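Local atomic coordinates of hydroxyglutarate synthase (Pseudomonas putida, PDB entry 6W1H), a protein that catalyses the iron-dependent, O2-requiring decarboxylation and hydroxylation of 2-oxoadipate to D-2-hydroxyglutarate in a pathway of D-lysine breakdown. Residues Q15-M20 with Q67-A72; H226-T231 with F292-Q297; P125-T130 with E397-V402. All coordinates share one frame; numbering follows the deposited sequence. Where two conformers were deposited one is given.

Interaction 1. Residues Q15-M20 with Q67-A72; sequences QFSAAM and QERHGA. With NI (nickel (II) ion), chain B; OOG (2-oxoadipic acid), chain C.
Ser-17 of the helix meets the guanidinium of Arg-69 side-on. The tight part is this one hydroxyl: Ser-17 OG accepts from Arg-69 NH2 at 2.8 Å and from Arg-69 NE at 3.0 Å. It lies nearly in the guanidinium plane. With OG anti to the backbone N (chi1 177°), the hydroxyl reaches the guanidinium edge. Arg-69, modelled in two conformers of which this is one, bends at chi3 to bring that edge across. Water 1 lies 2.8 Å from Ser-17 OG and donates to Gln-67 O.

The outer side is looser. There the exposed Gln-67 turns OE1 to the far end of the guanidinium, where Arg-69 NH2 (3.2 Å) and NH1 reach it from above its carbonyl plane. Ala-18 CB only skirts Gln-67 OE1, at 4.5 Å. With an alanine in place of Ser-17, the NE edge of Arg-69 would probably lose its shared acceptor, and the guanidinium would be freer to turn.

The helix thus packs against one side of strand 69-75. The next residue, His-70, points away from it and binds the nickel ion, with NE2 at 2.2 Å, as part of a metal site of two histidines and one carboxylate.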
# COMPACT_ATOMS: atom_id res chain seq x y z
N GLN A 15 10.09 0.78 13.07
CA GLN A 15 10.16 2.02 13.88
C GLN A 15 9.65 3.21 13.08
O GLN A 15 8.94 4.00 13.63
CB GLN A 15 11.60 2.24 14.32
CG GLN A 15 11.96 1.38 15.50
CD GLN A 15 13.44 1.18 15.66
OE1 GLN A 15 14.23 1.69 14.90
NE2 GLN A 15 13.76 0.41 16.67
N PHE A 16 10.01 3.29 11.81
CA PHE A 16 9.56 4.39 10.97
C PHE A 16 8.05 4.36 10.78
O PHE A 16 7.37 5.40 10.89
CB PHE A 16 10.30 4.33 9.63
CG PHE A 16 9.90 5.39 8.66
CD1 PHE A 16 10.31 6.70 8.84
CD2 PHE A 16 9.15 5.09 7.53
CE1 PHE A 16 9.95 7.68 7.94
CE2 PHE A 16 8.80 6.07 6.63
CZ PHE A 16 9.20 7.37 6.84
N SER A 17 7.50 3.18 10.51
CA SER A 17 6.05 3.07 10.37
C SER A 17 5.35 3.53 11.64
O SER A 17 4.36 4.28 11.59
CB SER A 17 5.69 1.61 10.04
OG SER A 17 4.29 1.43 9.95
N ALA A 18 5.85 3.09 12.81
CA ALA A 18 5.22 3.48 14.06
C ALA A 18 5.33 4.99 14.29
O ALA A 18 4.38 5.62 14.74
CB ALA A 18 5.87 2.74 15.23
N ALA A 19 6.48 5.57 13.96
CA ALA A 19 6.66 7.01 14.14
C ALA A 19 5.77 7.79 13.18
O ALA A 19 5.22 8.84 13.54
CB ALA A 19 8.14 7.39 13.95
N MET A 20 5.64 7.31 11.94
CA MET A 20 4.75 7.97 11.00
C MET A 20 3.31 7.91 11.47
O MET A 20 2.56 8.89 11.36
CB MET A 20 4.87 7.32 9.62
CG MET A 20 6.22 7.61 8.90
SD MET A 20 6.21 9.15 7.93
CE MET A 20 5.42 8.60 6.44
N GLN A 67 0.06 -3.56 13.57
CA GLN A 67 0.80 -2.38 13.13
C GLN A 67 0.88 -2.22 11.62
O GLN A 67 1.53 -1.26 11.15
CB GLN A 67 2.22 -2.43 13.72
CG GLN A 67 2.22 -2.31 15.23
CD GLN A 67 1.73 -0.97 15.69
OE1 GLN A 67 2.29 0.05 15.31
NE2 GLN A 67 0.66 -0.95 16.48
N GLU A 68 0.22 -3.09 10.85
CA GLU A 68 0.34 -3.10 9.40
C GLU A 68 -0.32 -1.88 8.79
O GLU A 68 -1.50 -1.62 9.04
CB GLU A 68 -0.30 -4.38 8.85
CG GLU A 68 -0.35 -4.43 7.34
CD GLU A 68 -0.41 -5.85 6.78
OE1 GLU A 68 -0.42 -6.82 7.57
OE2 GLU A 68 -0.47 -6.00 5.54
N ARG A 69 0.44 -1.14 7.98
CA ARG A 69 -0.05 0.08 7.35
C ARG A 69 0.55 0.23 5.96
O ARG A 69 1.61 -0.32 5.65
CB ARG A 69 0.35 1.31 8.17
CG ARG A 69 -0.43 1.51 9.45
CD ARG A 69 0.24 2.55 10.32
NE ARG A 69 1.52 2.08 10.81
CZ ARG A 69 1.69 1.53 12.00
NH1 ARG A 69 0.64 1.38 12.83
NH2 ARG A 69 2.91 1.14 12.41
N HIS A 70 -0.10 1.06 5.14
CA HIS A 70 0.51 1.64 3.95
C HIS A 70 0.39 3.15 4.05
O HIS A 70 -0.49 3.68 4.71
CB HIS A 70 -0.01 1.08 2.61
CG HIS A 70 -1.25 1.71 2.05
ND1 HIS A 70 -2.44 1.02 1.93
CD2 HIS A 70 -1.46 2.92 1.47
CE1 HIS A 70 -3.34 1.79 1.35
NE2 HIS A 70 -2.77 2.95 1.06
N GLY A 71 1.34 3.84 3.45
CA GLY A 71 1.26 5.26 3.26
C GLY A 71 1.22 5.58 1.78
O GLY A 71 1.58 4.73 0.95
N ALA A 72 0.83 6.80 1.44
CA ALA A 72 0.87 7.28 0.07
C ALA A 72 1.43 8.68 0.06
O ALA A 72 1.02 9.51 0.88
CB ALA A 72 -0.53 7.30 -0.54
NI NI B . -4.06 4.20 -0.23
C2 OOG C . -3.37 7.21 -4.05
C3 OOG C . -2.12 6.35 -4.04
C4 OOG C . -2.49 4.88 -4.15
C6 OOG C . -3.79 3.06 -2.76
O4 OOG C . -3.92 2.36 -3.82
O3 OOG C . -4.32 2.74 -1.65
C5 OOG C . -2.96 4.33 -2.79
C1 OOG C . -3.03 8.71 -4.22
O1 OOG C . -3.90 9.50 -4.40
O2 OOG C . -1.71 9.17 -4.16
O5 OOG C . -2.70 4.84 -1.75
O HOH W 1 3.44 -1.02 9.00
O HOH W 2 -5.60 5.40 -1.69

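Interaction 2. Residues H226-T231 with F292-Q297; sequences HLTPRT and FGEIEQ. With NI (nickel (II) ion), chain B; OOG (2-oxoadipic acid), chain C.
A facial triad of two histidines and one carboxylate brings His-226 and Glu-294 together on neighbouring strands; His-70 is the third protein ligand. His-226 NE2 is 2.1 Å from the nickel ion and Glu-294 OE1 is 2.0 Å from it. In this crystal nickel stands where the enzyme uses iron(II). The two ligand atoms are close because they share the metal, and the ring and carboxylate planes are 71° apart. The keto oxygen O5 and carboxylate oxygen O3 of 2-oxoadipate and water 2 fill the other positions. O5 lies at the edge of the His-226 ring.

Thr-228 is the second-shell residue. Its OG1 donates to Glu-294 OE1 at 2.8 Å, on the anti side and tilted 27° out of the carboxylate plane. The ligand oxygen is therefore held by both metal and hydroxyl. With CG2 anti to the backbone N, the Thr-228 methyl group comes against Glu-296 CG at 3.6 Å. Glu-296 OE2 also hydrogen-bonds to His-70 ND1 and is likely to fix the turn of that histidine ligand.

The sequence family is placed in the glyoxalase clan, many of whose enzymes hold a metal in a beta-sheet cleft. Here the two strands run roughly the same way, 29° apart, and join backbones at a single parallel bridge, Arg-230 with Glu-296. Thr-231 N donates to Glu-296 O at 2.9 Å, while the bond from Glu-296 N to Pro-229 O is weak. Nearer the metal, water 3 links Leu-227 O to Glu-294 N. On the side away from the metal, Ile-295 CD1 packs on Pro-229 CG at 3.9 Å, and Ile-295 CG1 meets Thr-231 CG2.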
# COMPACT_ATOMS: atom_id res chain seq x y z
N HIS A 226 -2.23 9.84 2.93
CA HIS A 226 -2.99 9.09 3.91
C HIS A 226 -2.12 7.95 4.43
O HIS A 226 -1.12 7.58 3.81
CB HIS A 226 -4.28 8.58 3.32
CG HIS A 226 -4.10 7.67 2.16
ND1 HIS A 226 -4.03 8.14 0.87
CD2 HIS A 226 -3.95 6.32 2.07
CE1 HIS A 226 -3.91 7.12 0.03
NE2 HIS A 226 -3.83 6.01 0.73
N LEU A 227 -2.48 7.45 5.59
CA LEU A 227 -1.97 6.19 6.13
C LEU A 227 -3.16 5.27 6.30
O LEU A 227 -4.18 5.68 6.84
CB LEU A 227 -1.29 6.35 7.46
CG LEU A 227 0.05 6.98 7.62
CD1 LEU A 227 0.48 6.83 9.08
CD2 LEU A 227 1.05 6.37 6.70
N THR A 228 -3.04 4.04 5.84
CA THR A 228 -4.15 3.10 5.82
C THR A 228 -3.83 1.90 6.69
O THR A 228 -2.86 1.19 6.39
CB THR A 228 -4.38 2.65 4.38
OG1 THR A 228 -4.64 3.82 3.62
CG2 THR A 228 -5.54 1.67 4.28
N PRO A 229 -4.61 1.64 7.74
CA PRO A 229 -4.45 0.40 8.50
C PRO A 229 -5.15 -0.75 7.81
O PRO A 229 -5.98 -0.58 6.92
CB PRO A 229 -5.12 0.73 9.85
CG PRO A 229 -6.17 1.74 9.51
CD PRO A 229 -5.69 2.50 8.29
N ARG A 230 -4.84 -1.96 8.27
CA ARG A 230 -5.41 -3.18 7.72
C ARG A 230 -6.47 -3.75 8.67
O ARG A 230 -6.19 -4.02 9.84
CB ARG A 230 -4.30 -4.21 7.50
CG ARG A 230 -4.82 -5.54 6.98
CD ARG A 230 -3.70 -6.54 6.79
NE ARG A 230 -4.20 -7.86 6.41
CZ ARG A 230 -3.48 -8.96 6.36
NH1 ARG A 230 -2.18 -8.94 6.64
NH2 ARG A 230 -4.05 -10.10 5.99
N THR A 231 -7.67 -3.98 8.16
CA THR A 231 -8.71 -4.66 8.90
C THR A 231 -8.93 -6.04 8.29
O THR A 231 -8.72 -6.25 7.10
CB THR A 231 -10.02 -3.87 8.91
OG1 THR A 231 -10.98 -4.58 9.70
CG2 THR A 231 -10.59 -3.69 7.52
N PHE A 292 -8.01 13.12 3.30
CA PHE A 292 -8.87 11.95 3.26
C PHE A 292 -8.19 10.77 3.92
O PHE A 292 -6.96 10.63 3.87
CB PHE A 292 -9.25 11.61 1.82
CG PHE A 292 -10.12 12.64 1.18
CD1 PHE A 292 -9.57 13.73 0.52
CD2 PHE A 292 -11.49 12.54 1.25
CE1 PHE A 292 -10.38 14.70 -0.05
CE2 PHE A 292 -12.31 13.51 0.67
CZ PHE A 292 -11.75 14.58 0.03
N GLY A 293 -8.99 9.94 4.58
CA GLY A 293 -8.54 8.71 5.19
C GLY A 293 -8.99 7.50 4.38
O GLY A 293 -9.80 7.59 3.46
N GLU A 294 -8.46 6.34 4.77
CA GLU A 294 -8.70 5.12 4.03
C GLU A 294 -8.58 3.91 4.95
O GLU A 294 -7.91 3.94 5.99
CB GLU A 294 -7.65 5.04 2.92
CG GLU A 294 -7.75 3.85 1.97
CD GLU A 294 -6.80 4.02 0.82
OE1 GLU A 294 -5.61 3.71 0.98
OE2 GLU A 294 -7.22 4.54 -0.21
N ILE A 295 -9.25 2.84 4.55
CA ILE A 295 -9.20 1.56 5.24
C ILE A 295 -9.12 0.49 4.17
O ILE A 295 -9.73 0.60 3.10
CB ILE A 295 -10.45 1.40 6.15
CG1 ILE A 295 -10.40 0.08 6.91
CG2 ILE A 295 -11.75 1.52 5.34
CD1 ILE A 295 -9.26 -0.03 7.88
N GLU A 296 -8.36 -0.56 4.46
CA GLU A 296 -8.24 -1.66 3.52
C GLU A 296 -8.28 -3.01 4.22
O GLU A 296 -7.98 -3.12 5.40
CB GLU A 296 -6.99 -1.53 2.63
CG GLU A 296 -5.68 -1.83 3.33
CD GLU A 296 -4.47 -1.43 2.49
OE1 GLU A 296 -4.62 -1.06 1.30
OE2 GLU A 296 -3.36 -1.47 3.02
N GLN A 297 -8.68 -4.03 3.46
CA GLN A 297 -8.59 -5.43 3.85
C GLN A 297 -7.79 -6.13 2.77
O GLN A 297 -8.09 -5.97 1.58
CB GLN A 297 -10.00 -6.03 3.89
CG GLN A 297 -10.03 -7.49 4.37
CD GLN A 297 -11.37 -8.15 4.22
OE1 GLN A 297 -12.41 -7.49 4.31
NE2 GLN A 297 -11.38 -9.45 4.03
NI NI B . -4.06 4.20 -0.23
C2 OOG C . -3.37 7.21 -4.05
C3 OOG C . -2.12 6.35 -4.04
C4 OOG C . -2.49 4.88 -4.15
C6 OOG C . -3.79 3.06 -2.76
O4 OOG C . -3.92 2.36 -3.82
O3 OOG C . -4.32 2.74 -1.65
C5 OOG C . -2.96 4.33 -2.79
C1 OOG C . -3.03 8.71 -4.22
O1 OOG C . -3.90 9.50 -4.40
O2 OOG C . -1.71 9.17 -4.16
O5 OOG C . -2.70 4.84 -1.75
O HOH W 3 -6.75 6.19 7.24
O HOH W 4 -2.27 -2.06 5.46
O HOH W 2 -5.60 5.40 -1.69

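Interaction 3. Residues P125-T130 with E397-V402; sequences PFRVFT and EDFLPV. With OOG (2-oxoadipic acid), chain C.
With CG anti to the backbone N (chi1 -170°), Phe-129 swings its ring out from the strand toward Phe-399. Phe-399 keeps CG beside its own backbone N (chi1 -61°), and this presents a ring face to the incoming edge. The result is a T-shaped stack, with ring centroids 5.1 Å apart and planes at 70°. Phe-129 CD2 does the touching, 3.6 Å from Phe-399 CD1 and offset toward the rim. Phe-129 CB adds a CH-pi contact over the same ring. Farther along the loop, Pro-401 CB packs on Phe-129 CE2 at 4.0 Å.

Arg-127 makes the polar end of the contact. Its chain bends at chi3, and CD lies 3.6 Å from Phe-399 CZ. Arg-127 NH1 then forms a salt bridge with Glu-397 OE1 at 2.7 Å, on the syn side of the carboxylate. The two flat groups are nearly coplanar. Pro-125 O sits over the centre of the guanidinium. The network goes on from both partners: Arg-127 NH1 also pairs with Glu-68, and Glu-397 OE2 with Arg-64. Arg-127, Glu-397 and Glu-68 are buried, and the opposite charges are likely to favour the ionised forms.

The other partner of the aromatic pair is the substrate. One face of Phe-129 carries 2-oxoadipate, with CD1 3.4 Å from its C3. Phe-399 CD2 approaches the carboxylate oxygen O4. The peptide bond before Pro-401 is cis, and in the next residue Val-402 N donates an almost straight hydrogen bond to O4, at 3.0 Å. Arg-74 and Ser-403 also bind the ligand. A sheet strand and a distant loop thus form one wall of the 2-oxoadipate pocket beside the metal, the substrate-binding site of this dioxygenase.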
# COMPACT_ATOMS: atom_id res chain seq x y z
N PRO A 125 5.41 -5.02 7.38
CA PRO A 125 4.96 -4.96 5.99
C PRO A 125 4.71 -3.54 5.50
O PRO A 125 3.99 -3.34 4.52
CB PRO A 125 3.66 -5.76 6.02
CG PRO A 125 3.10 -5.43 7.38
CD PRO A 125 4.29 -5.30 8.30
N PHE A 126 5.27 -2.55 6.18
CA PHE A 126 5.02 -1.16 5.81
C PHE A 126 5.40 -0.93 4.36
O PHE A 126 6.45 -1.38 3.90
CB PHE A 126 5.83 -0.24 6.70
CG PHE A 126 5.51 1.22 6.52
CD1 PHE A 126 4.23 1.68 6.60
CD2 PHE A 126 6.52 2.14 6.27
CE1 PHE A 126 3.93 3.01 6.47
CE2 PHE A 126 6.21 3.48 6.14
CZ PHE A 126 4.91 3.91 6.22
N ARG A 127 4.56 -0.21 3.63
CA ARG A 127 4.72 0.05 2.20
C ARG A 127 4.32 1.50 1.95
O ARG A 127 3.43 1.98 2.61
CB ARG A 127 3.87 -0.92 1.36
CG ARG A 127 2.64 -1.41 2.09
CD ARG A 127 1.59 -2.14 1.33
NE ARG A 127 1.59 -3.47 1.87
CZ ARG A 127 0.97 -3.81 2.96
NH1 ARG A 127 0.92 -5.06 3.32
NH2 ARG A 127 0.34 -2.93 3.70
N VAL A 128 5.01 2.17 1.07
CA VAL A 128 4.67 3.54 0.71
C VAL A 128 4.48 3.63 -0.80
O VAL A 128 5.44 3.51 -1.57
CB VAL A 128 5.68 4.58 1.22
CG1 VAL A 128 5.28 5.98 0.74
CG2 VAL A 128 5.77 4.55 2.75
N PHE A 129 3.24 3.85 -1.23
CA PHE A 129 2.95 4.07 -2.64
C PHE A 129 3.40 5.48 -2.97
O PHE A 129 2.98 6.43 -2.31
CB PHE A 129 1.46 3.92 -2.88
CG PHE A 129 1.06 3.90 -4.33
CD1 PHE A 129 0.86 5.09 -5.02
CD2 PHE A 129 0.86 2.71 -4.99
CE1 PHE A 129 0.45 5.08 -6.36
CE2 PHE A 129 0.46 2.68 -6.32
CZ PHE A 129 0.24 3.88 -7.01
N THR A 130 4.30 5.60 -3.94
CA THR A 130 4.99 6.86 -4.23
C THR A 130 4.77 7.26 -5.68
O THR A 130 5.17 6.54 -6.61
CB THR A 130 6.48 6.71 -3.93
OG1 THR A 130 6.66 6.29 -2.58
CG2 THR A 130 7.17 8.02 -4.18
N GLU A 397 0.53 -7.65 -1.21
CA GLU A 397 1.33 -6.57 -0.66
C GLU A 397 1.30 -5.31 -1.51
O GLU A 397 1.92 -4.31 -1.14
CB GLU A 397 2.80 -7.02 -0.51
CG GLU A 397 2.98 -8.27 0.27
CD GLU A 397 2.80 -8.08 1.76
OE1 GLU A 397 2.60 -6.92 2.19
OE2 GLU A 397 2.84 -9.09 2.49
N ASP A 398 0.59 -5.31 -2.64
CA ASP A 398 0.63 -4.22 -3.59
C ASP A 398 -0.69 -3.45 -3.59
O ASP A 398 -1.37 -3.40 -2.56
CB ASP A 398 1.04 -4.77 -4.95
CG ASP A 398 2.34 -5.50 -4.89
OD1 ASP A 398 3.34 -4.83 -4.60
OD2 ASP A 398 2.33 -6.75 -5.10
N PHE A 399 -1.03 -2.84 -4.72
CA PHE A 399 -2.12 -1.88 -4.78
C PHE A 399 -2.95 -2.07 -6.04
O PHE A 399 -2.46 -2.52 -7.07
CB PHE A 399 -1.54 -0.44 -4.73
CG PHE A 399 -0.78 -0.16 -3.49
CD1 PHE A 399 0.56 -0.49 -3.38
CD2 PHE A 399 -1.42 0.42 -2.41
CE1 PHE A 399 1.25 -0.24 -2.19
CE2 PHE A 399 -0.74 0.68 -1.24
CZ PHE A 399 0.59 0.35 -1.13
N LEU A 400 -4.24 -1.79 -5.93
CA LEU A 400 -5.13 -1.97 -7.07
C LEU A 400 -4.72 -1.15 -8.29
O LEU A 400 -4.75 -1.70 -9.40
CB LEU A 400 -6.58 -1.69 -6.66
CG LEU A 400 -7.18 -2.60 -5.59
CD1 LEU A 400 -8.59 -2.11 -5.26
CD2 LEU A 400 -7.18 -4.02 -6.03
N PRO A 401 -4.41 0.17 -8.19
CA PRO A 401 -4.49 1.07 -7.04
C PRO A 401 -5.80 1.88 -6.98
O PRO A 401 -6.59 1.87 -7.93
CB PRO A 401 -3.34 2.05 -7.31
CG PRO A 401 -3.38 2.21 -8.82
CD PRO A 401 -3.89 0.89 -9.39
N VAL A 402 -6.04 2.61 -5.90
CA VAL A 402 -7.26 3.39 -5.63
C VAL A 402 -6.80 4.69 -4.97
O VAL A 402 -5.81 4.76 -4.42
CB VAL A 402 -8.24 2.60 -4.74
CG1 VAL A 402 -7.69 2.29 -3.36
CG2 VAL A 402 -9.60 3.27 -4.63
C2 OOG C . -3.37 7.21 -4.05
C3 OOG C . -2.12 6.35 -4.04
C4 OOG C . -2.49 4.88 -4.15
C6 OOG C . -3.79 3.06 -2.76
O4 OOG C . -3.92 2.36 -3.82
O3 OOG C . -4.32 2.74 -1.65
C5 OOG C . -2.96 4.33 -2.79
C1 OOG C . -3.03 8.71 -4.22
O1 OOG C . -3.90 9.50 -4.40
O2 OOG C . -1.71 9.17 -4.16
O5 OOG C . -2.70 4.84 -1.75
O HOH W 5 4.54 -4.70 2.22

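How the interactions relate
The three contacts lie close together, their centres 11 to 12 Å apart. Strand 69-75 of interaction 1 runs between strand 127-133 of interaction 3 and strand 226-229 of interaction 2 in one mixed sheet. Interaction 1 closes first along the chain. Interaction 3 then spans 125-130 to 397-402, and interaction 2 falls wholly within that span. Probable backbone hydrogen bonds join them: Gly-71 O to Phe-129 N, and His-70 O to Thr-228 N. Interactions 1 and 2 supply the metal ligands, while interaction 3 adds substrate-binding groups. The active site is therefore gathered around the mixed sheet, with Glu-294 coming from strand 287-298 and Val-402 from a loop.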